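Local coordinates for protein fimbrial structural subunit (Actinomyces naeslundii, PDB 3QDH) that builds the shaft of the type 2 fimbriae and acts as an adhesin in interactions with streptococci and host cells during oral biofilm development, at residues L64-Y74 / F87-A98; S39-R47 / Q134-P145. All coordinates share one frame; numbering follows the deposited sequence.

How the contacts relate
Contact 1 and strand segment 39-47 belong to the Sgo0707 N2-like part of this C-terminal fragment, far from the C-terminus; 134-145 is in the loop after strand 118-131. The contact centres are about 13 Å apart. Along the sequence, contact 1 falls wholly between the two halves of contact 2: strand 39-49 comes first, then the loop 64-74, helix 89-96, and last the proline-rich 134-145. The helix is the shared piece. Its L92 and I95 pack on Y41 and F44 of the strand, A89 meets P138, K96 NZ reaches S39 O at 2.8 Å, and F87 pairs with F44. The zinc-bearing and proline-rich loops are thus attached to neighbouring parts of one sheet-and-helix unit.

Contact 1: L64-Y74 / F87-A98; sequences LEGTTLDPTDY and FTAEGLKRIKAA. With ZN (zinc ion), chain B.
Antiparallel strands pair Y74 with F87 as a non-hydrogen-bonded pair, CA atoms 4.0 Å apart, and beyond it the loop 64-74 folds over helix 89-96, which T88 precedes at the N-cap position. T88 N bonds D73 O at 2.9 Å, while T88 OG1 reaches T72 O in its carbonyl plane, on a lone pair, at 2.7 Å. G91 suits its place because D73 O lies where a side chain would project. Three carboxylates hold the zinc ion: D70 OD2, D73 OD1 and E90 OE1, each 2.0 Å from it. D73 and E90 cross at about a right angle, their carboxylate planes 84° apart, so each gives the zinc one oxygen without lying flat against the other. R94, extended from CG to NE, makes two second-shell salt bridges: NH2 at the guanidinium edge meets the zinc-bound D70 OD2 nearly straight at 3.2 Å, and NE makes a weak bond to D73 OD2, which also takes the D70 N-H at 2.8 Å. A water joins R94 NH1 to T67 OG1. L64 CD2 rests against A98 CB at 3.9 Å at the far end of the helix; before its start, the F87 ring lies between Y74 CB, a CH-pi contact, and I95 CD1. The zinc and R94 probably offset the crowding of three acids and favour their ionised forms, pinning an irregular loop to the helix.

Contact 2: S39-R47 / Q134-P145; sequences SFYKYFQLR and QPPTPEEPPANP
F40 and Y43 each present a ring face to a proline of the extended segment 134-145, whose rings fit around the side chains of 39-47. P135 CA sits over the centre of the F40 ring, 3.8 Å from its centroid, while P136 CD wedges in beside F40 CB. Between the aromatics, the chain turns a corner at K42, and its carbonyl O accepts E139 N at 2.8 Å. K42's aliphatic stem runs beside the E139 side chain, but its amine forms a salt bridge with D128. With CG set between N and the carbonyl carbon (chi1 51°), Y43 lays its ring against P141, whose CA is 3.9 Å from the ring centroid and 10° off the normal. P142 fills the notch at the phenol end, its CD 3.4 Å from Y43 OH, and P141 CG nestles against Q45. R47, bent at chi3, closes the row: NH2 meets P142 O at 2.9 Å, near the guanidinium plane, and NH1 reaches A143 O at 2.9 Å from above the carbonyl plane. Proline's rigid ring keeps the segment extended and adds P135 CB to the F40 contact; half the residues lack an N-H, so besides one backbone bond, packing and R47 hold it.

Contact 1: L64-Y74 / F87-A98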
loop_
_atom_site.group_PDB
_atom_site.type_symbol
_atom_site.label_atom_id
_atom_site.label_comp_id
_atom_site.label_asym_id
_atom_site.label_seq_id
_atom_site.Cartn_x
_atom_site.Cartn_y
_atom_site.Cartn_z
ATOM N N LEU A 64 16.628 -12.952 -2.935
ATOM C CA LEU A 64 17.854 -12.679 -3.653
ATOM C C LEU A 64 17.669 -13.287 -5.033
ATOM O O LEU A 64 17.528 -14.507 -5.170
ATOM C CB LEU A 64 19.065 -13.300 -2.950
ATOM C CG LEU A 64 20.397 -13.206 -3.715
ATOM C CD1 LEU A 64 20.812 -11.758 -4.027
ATOM C CD2 LEU A 64 21.509 -13.947 -2.956
ATOM N N GLU A 65 17.660 -12.428 -6.048
ATOM C CA GLU A 65 17.357 -12.836 -7.421
ATOM C C GLU A 65 18.254 -13.977 -7.898
ATOM O O GLU A 65 19.481 -13.900 -7.787
ATOM C CB GLU A 65 17.498 -11.628 -8.339
ATOM C CG GLU A 65 17.135 -11.869 -9.785
ATOM C CD GLU A 65 17.626 -10.759 -10.686
ATOM O OE1 GLU A 65 18.455 -9.921 -10.239
ATOM O OE2 GLU A 65 17.181 -10.732 -11.855
ATOM N N GLY A 66 17.625 -15.028 -8.427
ATOM C CA GLY A 66 18.343 -16.173 -8.985
ATOM C C GLY A 66 18.668 -17.244 -7.955
ATOM O O GLY A 66 19.324 -18.238 -8.278
ATOM N N THR A 67 18.191 -17.030 -6.727
ATOM C CA THR A 67 18.501 -17.851 -5.560
ATOM C C THR A 67 17.205 -18.133 -4.814
ATOM O O THR A 67 16.244 -17.369 -4.931
ATOM C CB THR A 67 19.499 -17.095 -4.625
ATOM O OG1 THR A 67 20.831 -17.314 -5.089
ATOM C CG2 THR A 67 19.406 -17.540 -3.173
ATOM N N THR A 68 17.163 -19.237 -4.069
ATOM C CA THR A 68 16.116 -19.437 -3.084
ATOM C C THR A 68 16.753 -19.365 -1.692
ATOM O O THR A 68 17.588 -20.204 -1.334
ATOM C CB THR A 68 15.332 -20.764 -3.287
ATOM O OG1 THR A 68 14.769 -20.776 -4.601
ATOM C CG2 THR A 68 14.198 -20.868 -2.281
ATOM N N LEU A 69 16.381 -18.323 -0.941
ATOM C CA LEU A 69 16.857 -18.125 0.430
ATOM C C LEU A 69 16.209 -19.116 1.386
ATOM O O LEU A 69 15.136 -19.649 1.105
ATOM C CB LEU A 69 16.526 -16.703 0.899
ATOM C CG LEU A 69 17.120 -15.515 0.144
ATOM C CD1 LEU A 69 16.482 -14.224 0.665
ATOM C CD2 LEU A 69 18.651 -15.458 0.279
ATOM N N ASP A 70 16.858 -19.355 2.522
ATOM C CA ASP A 70 16.258 -20.120 3.594
ATOM C C ASP A 70 15.922 -19.135 4.732
ATOM O O ASP A 70 16.461 -18.015 4.761
ATOM C CB ASP A 70 17.218 -21.234 4.062
ATOM C CG ASP A 70 18.495 -20.690 4.675
ATOM O OD1 ASP A 70 18.420 -20.022 5.727
ATOM O OD2 ASP A 70 19.574 -20.934 4.107
ATOM N N PRO A 71 15.042 -19.546 5.665
ATOM C CA PRO A 71 14.555 -18.654 6.726
ATOM C C PRO A 71 15.642 -18.112 7.663
ATOM O O PRO A 71 15.407 -17.099 8.349
ATOM C CB PRO A 71 13.571 -19.540 7.503
ATOM C CG PRO A 71 13.155 -20.580 6.538
ATOM C CD PRO A 71 14.372 -20.860 5.723
ATOM N N THR A 72 16.813 -18.753 7.689
ATOM C CA THR A 72 17.927 -18.283 8.532
ATOM C C THR A 72 18.886 -17.313 7.821
ATOM O O THR A 72 19.949 -16.980 8.367
ATOM C CB THR A 72 18.727 -19.454 9.187
ATOM O OG1 THR A 72 19.349 -20.256 8.178
ATOM C CG2 THR A 72 17.805 -20.329 10.008
ATOM N N ASP A 73 18.507 -16.868 6.617
ATOM C CA ASP A 73 19.327 -15.942 5.817
ATOM C C ASP A 73 19.162 -14.465 6.204
ATOM O O ASP A 73 19.995 -13.632 5.853
ATOM C CB ASP A 73 19.084 -16.150 4.312
ATOM C CG ASP A 73 19.768 -17.417 3.788
ATOM O OD1 ASP A 73 20.744 -17.844 4.440
ATOM O OD2 ASP A 73 19.334 -17.990 2.759
ATOM N N TYR A 74 18.107 -14.161 6.947
ATOM C CA TYR A 74 17.798 -12.777 7.300
ATOM C C TYR A 74 16.879 -12.748 8.508
ATOM O O TYR A 74 16.291 -13.765 8.889
ATOM C CB TYR A 74 17.113 -12.072 6.112
ATOM C CG TYR A 74 15.896 -12.828 5.656
ATOM C CD1 TYR A 74 14.645 -12.566 6.213
ATOM C CD2 TYR A 74 16.003 -13.847 4.703
ATOM C CE1 TYR A 74 13.522 -13.292 5.817
ATOM C CE2 TYR A 74 14.890 -14.578 4.303
ATOM C CZ TYR A 74 13.658 -14.292 4.861
ATOM O OH TYR A 74 12.554 -15.008 4.474
ATOM N N PHE A 87 20.407 -9.065 6.931
ATOM C CA PHE A 87 20.904 -10.356 6.471
ATOM C C PHE A 87 21.880 -10.950 7.480
ATOM O O PHE A 87 22.679 -10.234 8.060
ATOM C CB PHE A 87 21.473 -10.233 5.065
ATOM C CG PHE A 87 20.398 -10.130 4.011
ATOM C CD1 PHE A 87 19.896 -11.282 3.404
ATOM C CD2 PHE A 87 19.857 -8.890 3.668
ATOM C CE1 PHE A 87 18.869 -11.205 2.455
ATOM C CE2 PHE A 87 18.829 -8.797 2.720
ATOM C CZ PHE A 87 18.336 -9.968 2.108
ATOM N N THR A 88 21.792 -12.261 7.691
ATOM C CA THR A 88 22.625 -12.938 8.675
ATOM C C THR A 88 23.965 -13.278 8.023
ATOM O O THR A 88 24.161 -13.027 6.835
ATOM C CB THR A 88 21.961 -14.254 9.130
ATOM O OG1 THR A 88 21.769 -15.073 7.975
ATOM C CG2 THR A 88 20.607 -13.990 9.827
ATOM N N ALA A 89 24.878 -13.894 8.770
ATOM C CA ALA A 89 26.174 -14.274 8.195
ATOM C C ALA A 89 26.045 -15.100 6.896
ATOM O O ALA A 89 26.721 -14.811 5.900
ATOM C CB ALA A 89 27.030 -15.011 9.231
ATOM N N GLU A 90 25.167 -16.105 6.911
ATOM C CA GLU A 90 24.900 -16.950 5.728
ATOM C C GLU A 90 24.362 -16.119 4.572
ATOM O O GLU A 90 24.737 -16.314 3.411
ATOM C CB GLU A 90 23.793 -17.957 6.034
ATOM C CG GLU A 90 24.164 -19.230 6.672
ATOM C CD GLU A 90 22.919 -19.928 7.234
ATOM O OE1 GLU A 90 21.884 -20.079 6.520
ATOM O OE2 GLU A 90 22.981 -20.313 8.411
ATOM N N GLY A 91 23.438 -15.226 4.901
ATOM C CA GLY A 91 22.852 -14.325 3.907
ATOM C C GLY A 91 23.885 -13.406 3.273
ATOM O O GLY A 91 23.851 -13.158 2.072
ATOM N N LEU A 92 24.815 -12.897 4.079
ATOM C CA LEU A 92 25.841 -11.991 3.557
ATOM C C LEU A 92 26.783 -12.704 2.614
ATOM O O LEU A 92 27.217 -12.125 1.626
ATOM C CB LEU A 92 26.650 -11.336 4.695
ATOM C CG LEU A 92 25.858 -10.447 5.657
ATOM C CD1 LEU A 92 26.800 -9.945 6.775
ATOM C CD2 LEU A 92 25.225 -9.271 4.917
ATOM N N LYS A 93 27.086 -13.968 2.915
ATOM C CA LYS A 93 27.896 -14.792 2.019
ATOM C C LYS A 93 27.175 -14.997 0.670
ATOM O O LYS A 93 27.795 -14.910 -0.386
ATOM C CB LYS A 93 28.189 -16.139 2.695
ATOM C CG LYS A 93 28.972 -17.120 1.843
ATOM C CD LYS A 93 29.417 -18.344 2.642
ATOM C CE LYS A 93 30.826 -18.175 3.177
ATOM N NZ LYS A 93 31.850 -18.329 2.080
ATOM N N ARG A 94 25.873 -15.268 0.715
ATOM C CA ARG A 94 25.069 -15.373 -0.528
ATOM C C ARG A 94 25.102 -14.114 -1.397
ATOM O O ARG A 94 25.258 -14.179 -2.640
ATOM C CB ARG A 94 23.614 -15.672 -0.193
ATOM C CG ARG A 94 23.299 -17.099 0.271
ATOM C CD ARG A 94 21.782 -17.237 0.294
ATOM N NE ARG A 94 21.273 -18.440 0.967
ATOM C CZ ARG A 94 21.096 -19.615 0.367
ATOM N NH1 ARG A 94 21.423 -19.755 -0.907
ATOM N NH2 ARG A 94 20.610 -20.652 1.040
ATOM N N ILE A 95 24.930 -12.960 -0.752
ATOM C CA ILE A 95 24.905 -11.694 -1.467
ATOM C C ILE A 95 26.254 -11.403 -2.119
ATOM O O ILE A 95 26.300 -10.997 -3.281
ATOM C CB ILE A 95 24.421 -10.507 -0.590
ATOM C CG1 ILE A 95 22.988 -10.765 -0.115
ATOM C CG2 ILE A 95 24.482 -9.191 -1.386
ATOM C CD1 ILE A 95 22.465 -9.770 0.975
ATOM N N LYS A 96 27.348 -11.648 -1.403
ATOM C CA LYS A 96 28.683 -11.528 -2.011
ATOM C C LYS A 96 28.868 -12.434 -3.249
ATOM O O LYS A 96 29.499 -12.037 -4.240
ATOM C CB LYS A 96 29.782 -11.809 -0.970
ATOM C CG LYS A 96 31.212 -11.721 -1.532
ATOM C CD LYS A 96 32.243 -12.036 -0.438
ATOM C CE LYS A 96 33.564 -12.511 -1.047
ATOM N NZ LYS A 96 34.307 -11.417 -1.694
ATOM N N ALA A 97 28.309 -13.635 -3.182
ATOM C CA ALA A 97 28.416 -14.616 -4.267
ATOM C C ALA A 97 27.444 -14.340 -5.421
ATOM O O ALA A 97 27.458 -15.054 -6.417
ATOM C CB ALA A 97 28.202 -16.022 -3.724
ATOM N N ALA A 98 26.628 -13.291 -5.289
ATOM C CA ALA A 98 25.599 -12.952 -6.279
ATOM C C ALA A 98 25.747 -11.528 -6.839
ATOM O O ALA A 98 24.781 -10.768 -6.843
ATOM C CB ALA A 98 24.210 -13.150 -5.677
HETATM ZN ZN ZN B . 21.152 -19.817 4.712
HETATM O O HOH W 1 22.742 -17.948 -3.053
#

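Contact 2: S39-R47 / Q134-P145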
loop_
_atom_site.group_PDB
_atom_site.type_symbol
_atom_site.label_atom_id
_atom_site.label_comp_id
_atom_site.label_asym_id
_atom_site.label_seq_id
_atom_site.Cartn_x
_atom_site.Cartn_y
_atom_site.Cartn_z
ATOM N N SER A 39 37.034 -8.689 -0.307
ATOM C CA SER A 39 36.153 -7.688 0.295
ATOM C C SER A 39 34.883 -8.387 0.779
ATOM O O SER A 39 34.261 -9.148 0.027
ATOM C CB SER A 39 35.835 -6.589 -0.734
ATOM O OG SER A 39 34.815 -5.722 -0.268
ATOM N N PHE A 40 34.505 -8.146 2.035
ATOM C CA PHE A 40 33.349 -8.813 2.633
ATOM C C PHE A 40 32.384 -7.827 3.253
ATOM O O PHE A 40 32.804 -6.769 3.708
ATOM C CB PHE A 40 33.802 -9.790 3.726
ATOM C CG PHE A 40 34.808 -10.794 3.252
ATOM C CD1 PHE A 40 34.397 -12.020 2.744
ATOM C CD2 PHE A 40 36.166 -10.506 3.304
ATOM C CE1 PHE A 40 35.332 -12.963 2.292
ATOM C CE2 PHE A 40 37.115 -11.433 2.852
ATOM C CZ PHE A 40 36.692 -12.665 2.347
ATOM N N TYR A 41 31.096 -8.179 3.272
ATOM C CA TYR A 41 30.093 -7.406 4.023
ATOM C C TYR A 41 30.281 -7.509 5.535
ATOM O O TYR A 41 30.415 -8.605 6.083
ATOM C CB TYR A 41 28.666 -7.849 3.687
ATOM C CG TYR A 41 28.266 -7.517 2.267
ATOM C CD1 TYR A 41 27.997 -6.200 1.885
ATOM C CD2 TYR A 41 28.168 -8.524 1.304
ATOM C CE1 TYR A 41 27.633 -5.895 0.564
ATOM C CE2 TYR A 41 27.795 -8.233 -0.010
ATOM C CZ TYR A 41 27.539 -6.921 -0.370
ATOM O OH TYR A 41 27.199 -6.661 -1.673
ATOM N N LYS A 42 30.274 -6.353 6.195
ATOM C CA LYS A 42 30.143 -6.288 7.649
ATOM C C LYS A 42 28.671 -6.449 7.974
ATOM O O LYS A 42 28.296 -7.046 8.995
ATOM C CB LYS A 42 30.625 -4.935 8.177
ATOM C CG LYS A 42 32.119 -4.634 7.991
ATOM C CD LYS A 42 32.385 -3.228 8.551
ATOM C CE LYS A 42 33.629 -2.606 7.981
ATOM N NZ LYS A 42 33.805 -1.207 8.487
ATOM N N TYR A 43 27.828 -5.899 7.098
ATOM C CA TYR A 43 26.388 -6.018 7.240
ATOM C C TYR A 43 25.708 -5.576 5.949
ATOM O O TYR A 43 26.334 -4.964 5.096
ATOM C CB TYR A 43 25.857 -5.193 8.451
ATOM C CG TYR A 43 26.327 -3.754 8.446
ATOM C CD1 TYR A 43 25.647 -2.773 7.714
ATOM C CD2 TYR A 43 27.459 -3.373 9.182
ATOM C CE1 TYR A 43 26.128 -1.441 7.682
ATOM C CE2 TYR A 43 27.933 -2.059 9.173
ATOM C CZ TYR A 43 27.265 -1.103 8.425
ATOM O OH TYR A 43 27.735 0.189 8.433
ATOM N N PHE A 44 24.433 -5.912 5.820
ATOM C CA PHE A 44 23.604 -5.510 4.682
ATOM C C PHE A 44 22.149 -5.511 5.148
ATOM O O PHE A 44 21.602 -6.553 5.501
ATOM C CB PHE A 44 23.821 -6.466 3.481
ATOM C CG PHE A 44 23.159 -6.005 2.200
ATOM C CD1 PHE A 44 23.923 -5.721 1.068
ATOM C CD2 PHE A 44 21.782 -5.873 2.129
ATOM C CE1 PHE A 44 23.308 -5.285 -0.126
ATOM C CE2 PHE A 44 21.154 -5.436 0.943
ATOM C CZ PHE A 44 21.914 -5.155 -0.178
ATOM N N GLN A 45 21.517 -4.337 5.154
ATOM C CA GLN A 45 20.169 -4.192 5.693
ATOM C C GLN A 45 19.312 -3.328 4.780
ATOM O O GLN A 45 19.759 -2.271 4.339
ATOM C CB GLN A 45 20.236 -3.549 7.091
ATOM C CG GLN A 45 18.881 -3.342 7.809
ATOM C CD GLN A 45 19.058 -2.620 9.138
ATOM O OE1 GLN A 45 19.147 -3.244 10.207
ATOM N NE2 GLN A 45 19.143 -1.304 9.073
ATOM N N LEU A 46 18.081 -3.773 4.514
ATOM C CA LEU A 46 17.080 -2.916 3.892
ATOM C C LEU A 46 16.226 -2.309 5.015
ATOM O O LEU A 46 15.753 -3.021 5.908
ATOM C CB LEU A 46 16.209 -3.703 2.905
ATOM C CG LEU A 46 16.899 -4.356 1.681
ATOM C CD1 LEU A 46 15.908 -5.256 0.943
ATOM C CD2 LEU A 46 17.517 -3.317 0.737
ATOM N N ARG A 47 16.051 -0.991 4.969
ATOM C CA ARG A 47 15.388 -0.257 6.042
ATOM C C ARG A 47 14.301 0.621 5.444
ATOM O O ARG A 47 14.473 1.169 4.361
ATOM C CB ARG A 47 16.389 0.625 6.782
ATOM C CG ARG A 47 15.825 1.323 8.028
ATOM C CD ARG A 47 16.912 2.116 8.726
ATOM N NE ARG A 47 17.876 1.250 9.417
ATOM C CZ ARG A 47 18.879 1.702 10.169
ATOM N NH1 ARG A 47 19.059 3.020 10.316
ATOM N NH2 ARG A 47 19.701 0.847 10.776
ATOM N N GLN A 134 40.953 -12.922 6.054
ATOM C CA GLN A 134 39.992 -13.933 6.479
ATOM C C GLN A 134 38.596 -13.320 6.616
ATOM O O GLN A 134 38.454 -12.229 7.172
ATOM C CB GLN A 134 40.429 -14.574 7.805
ATOM C CG GLN A 134 41.636 -15.516 7.690
ATOM C CD GLN A 134 41.292 -16.871 7.065
ATOM O OE1 GLN A 134 40.248 -17.465 7.357
ATOM N NE2 GLN A 134 42.179 -17.366 6.206
ATOM N N PRO A 135 37.562 -14.020 6.108
ATOM C CA PRO A 135 36.159 -13.571 6.131
ATOM C C PRO A 135 35.598 -13.312 7.541
ATOM O O PRO A 135 35.562 -14.230 8.364
ATOM C CB PRO A 135 35.406 -14.733 5.462
ATOM C CG PRO A 135 36.351 -15.902 5.516
ATOM C CD PRO A 135 37.710 -15.302 5.393
ATOM N N PRO A 136 35.142 -12.070 7.819
ATOM C CA PRO A 136 34.726 -11.737 9.189
ATOM C C PRO A 136 33.269 -12.029 9.545
ATOM O O PRO A 136 32.402 -12.079 8.670
ATOM C CB PRO A 136 34.982 -10.225 9.272
ATOM C CG PRO A 136 34.788 -9.734 7.876
ATOM C CD PRO A 136 35.143 -10.882 6.939
ATOM N N THR A 137 33.030 -12.230 10.839
ATOM C CA THR A 137 31.698 -12.264 11.435
ATOM C C THR A 137 31.023 -10.916 11.175
ATOM O O THR A 137 31.706 -9.886 11.191
ATOM C CB THR A 137 31.801 -12.469 12.978
ATOM O OG1 THR A 137 32.631 -13.595 13.262
ATOM C CG2 THR A 137 30.430 -12.676 13.630
ATOM N N PRO A 138 29.690 -10.913 10.946
ATOM C CA PRO A 138 28.954 -9.663 10.719
ATOM C C PRO A 138 28.848 -8.794 11.960
ATOM O O PRO A 138 29.092 -9.254 13.077
ATOM C CB PRO A 138 27.542 -10.133 10.347
ATOM C CG PRO A 138 27.637 -11.582 10.100
ATOM C CD PRO A 138 28.810 -12.093 10.831
ATOM N N GLU A 139 28.453 -7.550 11.749
ATOM C CA GLU A 139 28.273 -6.591 12.824
ATOM C C GLU A 139 26.870 -6.018 12.745
ATOM O O GLU A 139 26.255 -6.013 11.673
ATOM C CB GLU A 139 29.300 -5.472 12.679
ATOM C CG GLU A 139 30.724 -5.935 12.944
ATOM C CD GLU A 139 31.771 -4.917 12.537
ATOM O OE1 GLU A 139 31.408 -3.873 11.939
ATOM O OE2 GLU A 139 32.968 -5.155 12.827
ATOM N N GLU A 140 26.366 -5.530 13.876
ATOM C CA GLU A 140 25.055 -4.889 13.898
ATOM C C GLU A 140 25.134 -3.604 13.079
ATOM O O GLU A 140 26.044 -2.791 13.295
ATOM C CB GLU A 140 24.610 -4.580 15.331
ATOM C CG GLU A 140 23.224 -3.925 15.426
ATOM C CD GLU A 140 22.771 -3.650 16.859
ATOM O OE1 GLU A 140 23.619 -3.652 17.776
ATOM O OE2 GLU A 140 21.557 -3.428 17.064
ATOM N N PRO A 141 24.204 -3.426 12.119
ATOM C CA PRO A 141 24.183 -2.176 11.362
ATOM C C PRO A 141 23.975 -0.975 12.304
ATOM O O PRO A 141 23.297 -1.109 13.324
ATOM C CB PRO A 141 22.962 -2.328 10.444
ATOM C CG PRO A 141 22.639 -3.762 10.420
ATOM C CD PRO A 141 23.105 -4.330 11.734
ATOM N N PRO A 142 24.550 0.189 11.966
ATOM C CA PRO A 142 24.374 1.351 12.856
ATOM C C PRO A 142 22.922 1.844 12.890
ATOM O O PRO A 142 22.218 1.767 11.883
ATOM C CB PRO A 142 25.295 2.419 12.254
ATOM C CG PRO A 142 25.570 1.990 10.850
ATOM C CD PRO A 142 25.342 0.501 10.760
ATOM N N ALA A 143 22.484 2.343 14.043
ATOM C CA ALA A 143 21.118 2.846 14.192
ATOM C C ALA A 143 20.880 4.116 13.372
ATOM O O ALA A 143 19.790 4.323 12.843
ATOM C CB ALA A 143 20.794 3.097 15.674
ATOM N N ASN A 144 21.911 4.945 13.258
ATOM C CA ASN A 144 21.790 6.264 12.625
ATOM C C ASN A 144 22.958 6.604 11.688
ATOM O O ASN A 144 23.676 7.580 11.925
ATOM C CB ASN A 144 21.654 7.360 13.703
ATOM C CG ASN A 144 20.438 7.162 14.609
ATOM O OD1 ASN A 144 20.581 6.902 15.810
ATOM N ND2 ASN A 144 19.240 7.287 14.043
ATOM N N PRO A 145 23.155 5.812 10.606
ATOM C CA PRO A 145 24.231 6.152 9.672
ATOM C C PRO A 145 23.962 7.500 9.020
ATOM O O PRO A 145 22.799 7.876 8.847
ATOM C CB PRO A 145 24.132 5.048 8.615
ATOM C CG PRO A 145 22.698 4.661 8.631
ATOM C CD PRO A 145 22.319 4.713 10.088
#